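Local coordinates for protein putative fumarylpyruvate hydrolase (Burkholderia cenocepacia, PDB 4MAQ) that is a putative hydrolase of the FAH family, built around mixed beta-sheets and found as a two-chain assembly, at residues R100-A105 with V197-G202; L91-G96 with W184-V189; D67-A72 with L204-T209; T155-P160 with D227-F232. All coordinates share one frame; numbering follows the deposited sequence.

Interaction 1: residues R100-A105 with V197-G202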
loop_
_atom_site.group_PDB
_atom_site.type_symbol
_atom_site.label_atom_id
_atom_site.label_comp_id
_atom_site.label_asym_id
_atom_site.label_seq_id
_atom_site.Cartn_x
_atom_site.Cartn_y
_atom_site.Cartn_z
ATOM N N ARG B 100 -5.372 -8.304 16.511
ATOM C CA ARG B 100 -6.563 -8.387 15.672
ATOM C C ARG B 100 -7.811 -8.356 16.549
ATOM O O ARG B 100 -7.766 -8.756 17.728
ATOM C CB ARG B 100 -6.549 -9.591 14.718
ATOM C CG ARG B 100 -6.689 -10.935 15.370
ATOM C CD ARG B 100 -6.861 -12.023 14.312
ATOM N NE ARG B 100 -5.761 -12.076 13.334
ATOM C CZ ARG B 100 -4.554 -12.593 13.562
ATOM N NH1 ARG B 100 -4.231 -13.083 14.771
ATOM N NH2 ARG B 100 -3.664 -12.610 12.577
ATOM N N SER B 101 -8.917 -7.865 15.977
ATOM C CA SER B 101 -10.191 -7.790 16.704
ATOM C C SER B 101 -10.004 -7.150 18.091
ATOM O O SER B 101 -10.419 -7.697 19.123
ATOM C CB SER B 101 -10.826 -9.185 16.785
ATOM O OG SER B 101 -11.189 -9.616 15.480
ATOM N N ILE B 102 -9.381 -5.971 18.090
ATOM C CA ILE B 102 -9.064 -5.249 19.307
ATOM C C ILE B 102 -10.332 -4.556 19.811
ATOM O O ILE B 102 -11.004 -3.852 19.056
ATOM C CB ILE B 102 -7.954 -4.194 19.045
ATOM C CG1 ILE B 102 -6.684 -4.869 18.521
ATOM C CG2 ILE B 102 -7.661 -3.384 20.317
ATOM C CD1 ILE B 102 -5.670 -3.893 17.964
ATOM N N ASP B 103 -10.663 -4.753 21.080
ATOM C CA ASP B 103 -11.810 -4.045 21.650
ATOM C C ASP B 103 -11.425 -2.574 21.846
ATOM O O ASP B 103 -10.290 -2.284 22.263
ATOM C CB ASP B 103 -12.198 -4.654 23.006
ATOM C CG ASP B 103 -13.501 -4.092 23.558
ATOM O OD1 ASP B 103 -13.483 -3.032 24.218
ATOM O OD2 ASP B 103 -14.555 -4.713 23.329
ATOM N N PRO B 104 -12.370 -1.637 21.559
ATOM C CA PRO B 104 -12.070 -0.224 21.796
ATOM C C PRO B 104 -11.537 0.052 23.190
ATOM O O PRO B 104 -10.654 0.902 23.339
ATOM C CB PRO B 104 -13.409 0.469 21.536
ATOM C CG PRO B 104 -14.055 -0.402 20.505
ATOM C CD PRO B 104 -13.684 -1.811 20.898
ATOM N N ALA B 105 -12.039 -0.661 24.199
ATOM C CA ALA B 105 -11.564 -0.438 25.562
ATOM C C ALA B 105 -10.081 -0.754 25.750
ATOM O O ALA B 105 -9.460 -0.270 26.683
ATOM C CB ALA B 105 -12.411 -1.226 26.557
ATOM N N VAL B 197 -7.579 -6.368 9.030
ATOM C CA VAL B 197 -6.248 -6.956 8.919
ATOM C C VAL B 197 -5.723 -7.100 10.341
ATOM O O VAL B 197 -6.274 -6.518 11.255
ATOM C CB VAL B 197 -5.256 -6.058 8.121
ATOM C CG1 VAL B 197 -5.670 -5.896 6.652
ATOM C CG2 VAL B 197 -5.086 -4.692 8.784
ATOM N N GLU B 198 -4.621 -7.812 10.517
ATOM C CA GLU B 198 -3.941 -7.765 11.796
ATOM C C GLU B 198 -3.179 -6.443 11.879
ATOM O O GLU B 198 -2.338 -6.149 11.038
ATOM C CB GLU B 198 -2.975 -8.938 11.976
ATOM C CG GLU B 198 -2.406 -8.956 13.380
ATOM C CD GLU B 198 -1.280 -9.945 13.558
ATOM O OE1 GLU B 198 -0.783 -10.496 12.550
ATOM O OE2 GLU B 198 -0.906 -10.172 14.718
ATOM N N LEU B 199 -3.480 -5.644 12.895
ATOM C CA LEU B 199 -2.718 -4.442 13.159
ATOM C C LEU B 199 -1.354 -4.845 13.686
ATOM O O LEU B 199 -1.227 -5.842 14.412
ATOM C CB LEU B 199 -3.464 -3.610 14.187
ATOM C CG LEU B 199 -3.150 -2.150 14.323
ATOM C CD1 LEU B 199 -3.552 -1.398 13.048
ATOM C CD2 LEU B 199 -3.813 -1.588 15.571
ATOM N N LYS B 200 -0.325 -4.087 13.314
ATOM C CA LYS B 200 1.044 -4.430 13.715
ATOM C C LYS B 200 1.766 -3.239 14.306
ATOM O O LYS B 200 1.515 -2.103 13.909
ATOM C CB LYS B 200 1.854 -4.934 12.510
ATOM C CG LYS B 200 1.340 -6.223 11.883
ATOM C CD LYS B 200 1.589 -7.431 12.756
ATOM C CE LYS B 200 1.808 -8.657 11.879
ATOM N NZ LYS B 200 2.144 -9.840 12.715
ATOM N N ALA B 201 2.684 -3.517 15.235
ATOM C CA ALA B 201 3.645 -2.512 15.664
ATOM C C ALA B 201 4.302 -1.938 14.408
ATOM O O ALA B 201 4.727 -2.676 13.528
ATOM C CB ALA B 201 4.695 -3.149 16.561
ATOM N N GLY B 202 4.340 -0.619 14.321
ATOM C CA GLY B 202 4.858 0.043 13.144
ATOM C C GLY B 202 3.780 0.663 12.268
ATOM O O GLY B 202 4.096 1.485 11.418
#

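Interaction 2: residues L91-G96 with W184-V189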
loop_
_atom_site.group_PDB
_atom_site.type_symbol
_atom_site.label_atom_id
_atom_site.label_comp_id
_atom_site.label_asym_id
_atom_site.label_seq_id
_atom_site.Cartn_x
_atom_site.Cartn_y
_atom_site.Cartn_z
ATOM N N LEU B 91 -4.400 14.155 12.692
ATOM C CA LEU B 91 -3.684 13.487 13.775
ATOM C C LEU B 91 -3.258 12.089 13.313
ATOM O O LEU B 91 -4.077 11.325 12.820
ATOM C CB LEU B 91 -4.537 13.387 15.051
ATOM C CG LEU B 91 -3.859 12.671 16.216
ATOM C CD1 LEU B 91 -2.784 13.547 16.830
ATOM C CD2 LEU B 91 -4.896 12.296 17.264
ATOM N N VAL B 92 -1.973 11.781 13.462
ATOM C CA VAL B 92 -1.439 10.471 13.082
ATOM C C VAL B 92 -1.145 9.656 14.349
ATOM O O VAL B 92 -0.513 10.143 15.300
ATOM C CB VAL B 92 -0.158 10.625 12.252
ATOM C CG1 VAL B 92 0.488 9.261 11.976
ATOM C CG2 VAL B 92 -0.475 11.311 10.922
ATOM N N VAL B 93 -1.697 8.441 14.408
ATOM C CA VAL B 93 -1.499 7.526 15.532
ATOM C C VAL B 93 -0.514 6.440 15.152
ATOM O O VAL B 93 -0.651 5.819 14.095
ATOM C CB VAL B 93 -2.855 6.886 15.918
ATOM C CG1 VAL B 93 -2.660 6.037 17.150
ATOM C CG2 VAL B 93 -3.908 7.966 16.183
ATOM N N ALA B 94 0.507 6.252 15.983
ATOM C CA ALA B 94 1.551 5.246 15.726
ATOM C C ALA B 94 1.341 4.049 16.638
ATOM O O ALA B 94 1.252 4.216 17.852
ATOM C CB ALA B 94 2.932 5.862 15.961
ATOM N N ILE B 95 1.278 2.848 16.054
ATOM C CA ILE B 95 0.951 1.631 16.807
ATOM C C ILE B 95 2.220 0.945 17.320
ATOM O O ILE B 95 3.199 0.796 16.586
ATOM C CB ILE B 95 0.157 0.677 15.890
ATOM C CG1 ILE B 95 -1.137 1.368 15.422
ATOM C CG2 ILE B 95 -0.113 -0.694 16.538
ATOM C CD1 ILE B 95 -2.096 1.768 16.553
ATOM N N GLY B 96 2.179 0.482 18.566
ATOM C CA GLY B 96 3.329 -0.212 19.153
ATOM C C GLY B 96 3.090 -1.667 19.547
ATOM O O GLY B 96 4.016 -2.337 19.998
ATOM N N TRP B 184 -15.708 8.919 14.677
ATOM C CA TRP B 184 -15.231 7.756 15.405
ATOM C C TRP B 184 -13.934 8.116 16.111
ATOM O O TRP B 184 -12.973 8.461 15.448
ATOM C CB TRP B 184 -14.992 6.594 14.434
ATOM C CG TRP B 184 -16.280 6.025 13.889
ATOM C CD1 TRP B 184 -16.830 6.236 12.642
ATOM C CD2 TRP B 184 -17.198 5.177 14.593
ATOM N NE1 TRP B 184 -18.028 5.547 12.533
ATOM C CE2 TRP B 184 -18.271 4.886 13.709
ATOM C CE3 TRP B 184 -17.205 4.609 15.882
ATOM C CZ2 TRP B 184 -19.343 4.054 14.076
ATOM C CZ3 TRP B 184 -18.263 3.789 16.247
ATOM C CH2 TRP B 184 -19.324 3.525 15.345
ATOM N N PRO B 185 -13.907 8.017 17.447
ATOM C CA PRO B 185 -12.672 8.312 18.160
ATOM C C PRO B 185 -11.574 7.303 17.867
ATOM O O PRO B 185 -11.818 6.224 17.316
ATOM C CB PRO B 185 -13.052 8.260 19.637
ATOM C CG PRO B 185 -14.413 7.678 19.712
ATOM C CD PRO B 185 -15.029 7.673 18.343
ATOM N N VAL B 186 -10.364 7.656 18.278
ATOM C CA VAL B 186 -9.193 6.846 17.978
ATOM C C VAL B 186 -9.345 5.369 18.401
ATOM O O VAL B 186 -9.031 4.491 17.604
ATOM C CB VAL B 186 -7.923 7.505 18.574
ATOM C CG1 VAL B 186 -6.730 6.555 18.545
ATOM C CG2 VAL B 186 -7.629 8.803 17.830
ATOM N N PRO B 187 -9.864 5.076 19.627
ATOM C CA PRO B 187 -9.970 3.649 19.998
ATOM C C PRO B 187 -10.878 2.858 19.042
ATOM O O PRO B 187 -10.597 1.681 18.762
ATOM C CB PRO B 187 -10.596 3.677 21.408
ATOM C CG PRO B 187 -10.280 5.030 21.949
ATOM C CD PRO B 187 -10.214 5.959 20.760
ATOM N N ASP B 188 -11.944 3.488 18.547
ATOM C CA ASP B 188 -12.840 2.809 17.602
ATOM C C ASP B 188 -12.226 2.676 16.224
ATOM O O ASP B 188 -12.411 1.674 15.570
ATOM C CB ASP B 188 -14.177 3.517 17.487
ATOM C CG ASP B 188 -14.943 3.476 18.766
ATOM O OD1 ASP B 188 -15.343 2.384 19.150
ATOM O OD2 ASP B 188 -15.106 4.523 19.376
ATOM N N VAL B 189 -11.473 3.685 15.794
ATOM C CA VAL B 189 -10.772 3.587 14.520
ATOM C C VAL B 189 -9.787 2.406 14.551
ATOM O O VAL B 189 -9.745 1.598 13.613
ATOM C CB VAL B 189 -10.072 4.908 14.170
ATOM C CG1 VAL B 189 -9.243 4.730 12.912
ATOM C CG2 VAL B 189 -11.132 5.973 13.912
#

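Interaction 3: residues D67-A72 with L204-T209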
loop_
_atom_site.group_PDB
_atom_site.type_symbol
_atom_site.label_atom_id
_atom_site.label_comp_id
_atom_site.label_asym_id
_atom_site.label_seq_id
_atom_site.Cartn_x
_atom_site.Cartn_y
_atom_site.Cartn_z
ATOM N N ASP B 67 6.610 3.977 2.415
ATOM C CA ASP B 67 7.630 4.929 2.009
ATOM C C ASP B 67 7.073 6.221 1.414
ATOM O O ASP B 67 7.854 7.066 0.990
ATOM C CB ASP B 67 8.683 4.286 1.109
ATOM C CG ASP B 67 8.148 3.962 -0.262
ATOM O OD1 ASP B 67 7.062 3.353 -0.361
ATOM O OD2 ASP B 67 8.823 4.310 -1.248
ATOM N N ALA B 68 5.748 6.397 1.420
ATOM C CA ALA B 68 5.145 7.700 1.124
ATOM C C ALA B 68 5.186 8.621 2.334
ATOM O O ALA B 68 4.858 9.808 2.225
ATOM C CB ALA B 68 3.702 7.510 0.694
ATOM N N ILE B 69 5.549 8.069 3.495
ATOM C CA ILE B 69 5.672 8.859 4.724
ATOM C C ILE B 69 7.032 9.534 4.690
ATOM O O ILE B 69 8.077 8.859 4.691
ATOM C CB ILE B 69 5.523 7.972 5.981
ATOM C CG1 ILE B 69 4.178 7.208 5.944
ATOM C CG2 ILE B 69 5.699 8.798 7.239
ATOM C CD1 ILE B 69 2.939 8.075 5.770
ATOM N N VAL B 70 7.002 10.858 4.617
ATOM C CA VAL B 70 8.195 11.679 4.481
ATOM C C VAL B 70 8.154 12.769 5.550
ATOM O O VAL B 70 7.115 12.994 6.174
ATOM C CB VAL B 70 8.260 12.321 3.069
ATOM C CG1 VAL B 70 8.324 11.245 1.991
ATOM C CG2 VAL B 70 7.117 13.320 2.830
ATOM N N PRO B 71 9.285 13.446 5.777
ATOM C CA PRO B 71 9.254 14.502 6.790
ATOM C C PRO B 71 8.369 15.677 6.405
ATOM O O PRO B 71 8.367 16.133 5.248
ATOM C CB PRO B 71 10.731 14.960 6.869
ATOM C CG PRO B 71 11.500 13.776 6.359
ATOM C CD PRO B 71 10.645 13.208 5.265
ATOM N N ALA B 72 7.592 16.147 7.366
ATOM C CA ALA B 72 6.777 17.358 7.190
ATOM C C ALA B 72 7.657 18.578 7.492
ATOM O O ALA B 72 7.380 19.368 8.394
ATOM C CB ALA B 72 5.572 17.315 8.110
ATOM N N LEU B 204 0.837 3.156 11.059
ATOM C CA LEU B 204 0.392 4.531 11.265
ATOM C C LEU B 204 -1.062 4.620 10.830
ATOM O O LEU B 204 -1.445 4.033 9.824
ATOM C CB LEU B 204 1.223 5.542 10.444
ATOM C CG LEU B 204 2.715 5.623 10.777
ATOM C CD1 LEU B 204 3.368 6.640 9.832
ATOM C CD2 LEU B 204 2.955 5.995 12.229
ATOM N N ILE B 205 -1.863 5.394 11.580
ATOM C CA ILE B 205 -3.242 5.645 11.208
ATOM C C ILE B 205 -3.485 7.142 11.147
ATOM O O ILE B 205 -3.271 7.874 12.134
ATOM C CB ILE B 205 -4.233 5.009 12.200
ATOM C CG1 ILE B 205 -3.966 3.497 12.380
ATOM C CG2 ILE B 205 -5.666 5.270 11.743
ATOM C CD1 ILE B 205 -4.797 2.881 13.516
ATOM N N PHE B 206 -3.893 7.606 9.966
ATOM C CA PHE B 206 -4.313 8.991 9.772
ATOM C C PHE B 206 -5.810 9.011 10.097
ATOM O O PHE B 206 -6.589 8.275 9.498
ATOM C CB PHE B 206 -4.125 9.389 8.313
ATOM C CG PHE B 206 -2.727 9.780 7.930
ATOM C CD1 PHE B 206 -1.677 8.871 8.009
ATOM C CD2 PHE B 206 -2.484 11.041 7.423
ATOM C CE1 PHE B 206 -0.394 9.225 7.603
ATOM C CE2 PHE B 206 -1.197 11.409 7.023
ATOM C CZ PHE B 206 -0.153 10.489 7.103
ATOM N N THR B 207 -6.187 9.836 11.064
ATOM C CA THR B 207 -7.492 9.726 11.742
ATOM C C THR B 207 -8.580 10.676 11.233
ATOM O O THR B 207 -9.655 10.779 11.841
ATOM C CB THR B 207 -7.357 9.889 13.285
ATOM O OG1 THR B 207 -6.759 11.154 13.610
ATOM C CG2 THR B 207 -6.504 8.782 13.861
ATOM N N GLY B 208 -8.314 11.363 10.120
ATOM C CA GLY B 208 -9.326 12.208 9.494
ATOM C C GLY B 208 -8.974 13.672 9.593
ATOM O O GLY B 208 -7.979 14.056 10.212
ATOM N N THR B 209 -9.793 14.505 8.976
ATOM C CA THR B 209 -9.457 15.914 8.814
ATOM C C THR B 209 -10.678 16.788 9.044
ATOM O O THR B 209 -11.782 16.401 8.666
ATOM C CB THR B 209 -8.878 16.143 7.393
ATOM O OG1 THR B 209 -8.187 17.394 7.336
ATOM C CG2 THR B 209 -9.953 16.128 6.306
#

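Interaction 4: residues T155-P160 with D227-F232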
loop_
_atom_site.group_PDB
_atom_site.type_symbol
_atom_site.label_atom_id
_atom_site.label_comp_id
_atom_site.label_asym_id
_atom_site.label_seq_id
_atom_site.Cartn_x
_atom_site.Cartn_y
_atom_site.Cartn_z
ATOM N N THR B 155 3.584 8.243 26.288
ATOM C CA THR B 155 3.956 8.505 27.678
ATOM C C THR B 155 4.282 9.988 27.889
ATOM O O THR B 155 4.166 10.497 28.999
ATOM C CB THR B 155 5.163 7.658 28.101
ATOM O OG1 THR B 155 6.224 7.871 27.180
ATOM C CG2 THR B 155 4.823 6.189 28.100
ATOM N N ALA B 156 4.674 10.682 26.818
ATOM C CA ALA B 156 4.952 12.127 26.876
ATOM C C ALA B 156 3.725 12.995 26.616
ATOM O O ALA B 156 3.663 14.112 27.119
ATOM C CB ALA B 156 6.041 12.495 25.877
ATOM N N THR B 157 2.760 12.500 25.847
ATOM C CA THR B 157 1.624 13.327 25.392
ATOM C C THR B 157 0.288 12.980 26.038
ATOM O O THR B 157 -0.656 13.770 25.969
ATOM C CB THR B 157 1.428 13.190 23.867
ATOM O OG1 THR B 157 1.248 11.809 23.547
ATOM C CG2 THR B 157 2.647 13.710 23.114
ATOM N N GLY B 158 0.203 11.788 26.618
ATOM C CA GLY B 158 -1.105 11.173 26.852
ATOM C C GLY B 158 -1.780 10.815 25.528
ATOM O O GLY B 158 -1.160 10.869 24.478
ATOM N N HIS B 159 -3.054 10.441 25.590
ATOM C CA HIS B 159 -3.818 10.097 24.397
ATOM C C HIS B 159 -4.722 11.273 24.113
ATOM O O HIS B 159 -5.764 11.394 24.726
ATOM C CB HIS B 159 -4.612 8.801 24.619
ATOM C CG HIS B 159 -3.749 7.601 24.847
ATOM N ND1 HIS B 159 -2.924 7.080 23.871
ATOM C CD2 HIS B 159 -3.560 6.834 25.953
ATOM C CE1 HIS B 159 -2.273 6.033 24.357
ATOM N NE2 HIS B 159 -2.637 5.864 25.617
ATOM N N PRO B 160 -4.324 12.163 23.165
ATOM C CA PRO B 160 -5.095 13.396 22.990
ATOM C C PRO B 160 -6.515 13.092 22.529
ATOM O O PRO B 160 -6.714 12.236 21.645
ATOM C CB PRO B 160 -4.311 14.148 21.900
ATOM C CG PRO B 160 -3.585 13.061 21.148
ATOM C CD PRO B 160 -3.183 12.102 22.230
ATOM N N ASP B 227 -2.427 20.866 18.845
ATOM C CA ASP B 227 -1.910 21.432 20.089
ATOM C C ASP B 227 -1.380 20.326 21.016
ATOM O O ASP B 227 -2.077 19.334 21.307
ATOM C CB ASP B 227 -2.969 22.292 20.775
ATOM C CG ASP B 227 -3.145 23.658 20.125
ATOM O OD1 ASP B 227 -2.465 24.001 19.128
ATOM O OD2 ASP B 227 -3.959 24.444 20.636
ATOM N N GLY B 228 -0.156 20.516 21.505
ATOM C CA GLY B 228 0.497 19.578 22.410
ATOM C C GLY B 228 1.205 18.416 21.734
ATOM O O GLY B 228 1.939 17.668 22.394
ATOM N N ILE B 229 1.000 18.244 20.420
ATOM C CA ILE B 229 1.578 17.096 19.736
ATOM C C ILE B 229 2.767 17.526 18.872
ATOM O O ILE B 229 3.900 17.092 19.120
ATOM C CB ILE B 229 0.528 16.310 18.894
ATOM C CG1 ILE B 229 -0.646 15.847 19.775
ATOM C CG2 ILE B 229 1.170 15.153 18.125
ATOM C CD1 ILE B 229 -0.267 14.968 20.952
ATOM N N ALA B 230 2.520 18.390 17.886
ATOM C CA ALA B 230 3.596 18.906 17.025
ATOM C C ALA B 230 3.073 20.057 16.205
ATOM O O ALA B 230 1.858 20.183 15.999
ATOM C CB ALA B 230 4.101 17.809 16.098
ATOM N N THR B 231 3.986 20.897 15.731
ATOM C CA THR B 231 3.688 21.802 14.630
ATOM C C THR B 231 4.675 21.496 13.525
ATOM O O THR B 231 5.673 20.800 13.748
ATOM C CB THR B 231 3.780 23.289 15.041
ATOM O OG1 THR B 231 5.116 23.573 15.481
ATOM C CG2 THR B 231 2.778 23.598 16.151
ATOM N N PHE B 232 4.412 22.015 12.338
ATOM C CA PHE B 232 5.301 21.802 11.213
ATOM C C PHE B 232 5.295 23.009 10.288
ATOM O O PHE B 232 4.364 23.864 10.317
ATOM C CB PHE B 232 4.941 20.539 10.407
ATOM C CG PHE B 232 3.630 20.632 9.702
ATOM C CD1 PHE B 232 3.520 21.237 8.458
ATOM C CD2 PHE B 232 2.474 20.088 10.281
ATOM C CE1 PHE B 232 2.288 21.326 7.804
ATOM C CE2 PHE B 232 1.239 20.178 9.633
ATOM C CZ PHE B 232 1.148 20.809 8.395
HETATM O O HOH W 1 0.476 16.490 24.393
#

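Interaction 1: residues R100-A105 with V197-G202
Glu198 OE1 is held between two cations, Lys200 NZ at 3.0 Å and Arg100 NH2 at 3.6 Å, and so joins both segments in one salt-bridge network. The two grips differ in kind. Lys200 NZ makes a hydrogen bond from above the carboxylate plane, whereas the oxygen lies well out of the guanidinium plane of Arg100, and no N-H of that group points at it. The carboxylate and guanidinium are stacked instead, their planes 30° apart, and Arg100 NH2 also lies against the aliphatic stem, 3.8 Å from Glu198 CB. A bend at chi3 (57°) turns the arginine chain back over the glutamate. On the buried side of the contact, Ile102 and Leu199 cross at about a right angle, with Ile102 CD1 3.8 Å from Leu199 CD2. The loop between strand 85-95 and helix 104-107 is thereby joined to the connection from helix 186-196 to strand 204-206. Asp143 of the second subunit accepts a hydrogen bond from Glu198 N, which places the site beside the dimer contact. Arg100 NH2 and Lys200 NZ stand 6.4 Å apart and share one carboxylate, whose charge probably serves both. The cross-segment attraction thus depends on charge and stacking, backed by one buried apolar touch.

Interaction 2: residues L91-G96 with W184-V189
This is a small, fully buried apolar contact between the first turn of helix 186-196 and one face of strand 85-95, and a single residue, Val186, supplies the whole of the helix side. Val93 and Val186 reach toward each other tip to tip. Val93 CG2 lies 3.9 Å from Val186 CG1 and 4.2 Å from Val186 CG2, a methyl set against both branches of the facing valine. With Val186 CG1 anti to the backbone N (chi1 168°), the two branches spread toward the strand. Leu91 adds a looser touch further along, its CD2 4.5 Å from Val186 CG2.

The strand's alternation explains the choice of residues. Leu91 and Val93 face the helix, while Val92 and Ala94 turn to the other side of the sheet, where both meet Leu204. The start of the helix is equally well defined: Pro185 occupies the N-cap position, and its carbonyl oxygen accepts from Val189 N at 3.0 Å. Pro187, which has no N-H to offer, fits in this first turn. Just before the helix, Trp184 donates from NE1 to Glu57 O and meets Tyr192 edge-to-face.

One turn on, Val189 packs on Ile205 of strand 204-206, the antiparallel neighbour of 85-95, so the helix spans both strands. The result is a helix laid on the face of a mixed beta-sheet, touching strand 85-95 at its N-terminal end through Val186 and followed in sequence by one of the strands it covers.

Interaction 3: residues D67-A72 with L204-T209
Ile69 meets Leu204 and Phe206 because its two bends, chi1 -56° and chi2 -55°, direct CD1 toward the phenyl ring and leave CG1 and CG2 for the leucine. Leu204 CD1 sits 4.0 Å from Ile69 CG1 and 4.1 Å from Ile69 CG2, so one leucine methyl touches both branches of the isoleucine as the side chains reach tip to tip. The aromatic partner is met differently. Ile69 CD1 comes at the edge of the Phe206 ring, near its plane, 4.0 Å from CE1 and almost as close to CZ, rather than over a face. Leu204 and Phe206 are alternate residues of strand 204-206 and therefore share one side of it. Val36 joins both Ile69 and Phe206, and Val148 does likewise, closing the cluster with apolar groups. At the edge of segment 67-72, Asp67 forms salt bridges with Arg34 and Arg35 of the second subunit, so this buried packing lies close in sequence to the dimer interface. Ile69 CA and Leu204 CA are 9.5 Å apart, which suits side chains meeting across the interior between strands 69-71 and 204-206; such a core is consistent with the beta-roll of the FAH family.

Interaction 4: residues T155-P160 with D227-F232
Apolar contact comes first, and it converges on one methyl: Ile229 CD1 lies 3.8 Å from Thr157 CB and also 3.8 Å from Pro160 CG. The isoleucine crosses each partner at about a right angle, so its end lodges between the last residue of helix 154-157 and the proline ring that follows the turn. A bend at chi2 (-58°) helps bring CD1 there. Tyr114 of strand 111-122 touches both Thr157 and Pro160, giving the pair a common backing.

Polar contacts form a second group. Across the segments they are indirect: a water donates to Gly228 O at 2.7 Å and, weakly, to Thr157 O at 3.3 Å, linking two backbone carbonyls that cannot bond to each other. Within segment 155-160, Thr157 OG1 donates to Gly158 O over 2.7 Å, in the carbonyl plane and on a lone pair, with a C=O...donor angle of 139°. With OG1 turned to its own backbone (chi1 56°), CB and CG2 face the isoleucine.

Backbone shape is the third element. Gly158 ends the helix with positive phi, Gly228 takes positive phi as well, and Ile229 with Ala230 opposite Val226 makes a classic beta bulge where strand 230-236 begins. A salt bridge from Asp227 to Arg164 ties the turn to strand 164-169 of the same sheet.

Chemically, then, a helix end and a strand turn are joined by one methyl lodged against Thr157 and Pro160 and by a water whose second bond is weak, with no direct hydrogen bond between them.

Overall arrangement
Strand 85-95 and its neighbour 204-206 connect three of the four contacts. Interactions 2 and 3 have centres 12 Å apart; a backbone rung joins them, Val93 N 2.8 Å from Ile205 O, and the Thr207 side chain adds OG1 2.8 Å from Leu91 O. Interaction 1 joins interaction 2 at the strand's far end, where Gly202 N is 2.9 Å from Ile95 O, and again where Pro104 packs on Asp188. Interaction 4 touches interaction 2 through Leu91 and Pro160 and interaction 3 through Ala72 and Phe232. Interactions 1 and 4 are the farthest apart, their centres about 22 Å from each other. Interactions 1 and 3 both reach the second subunit.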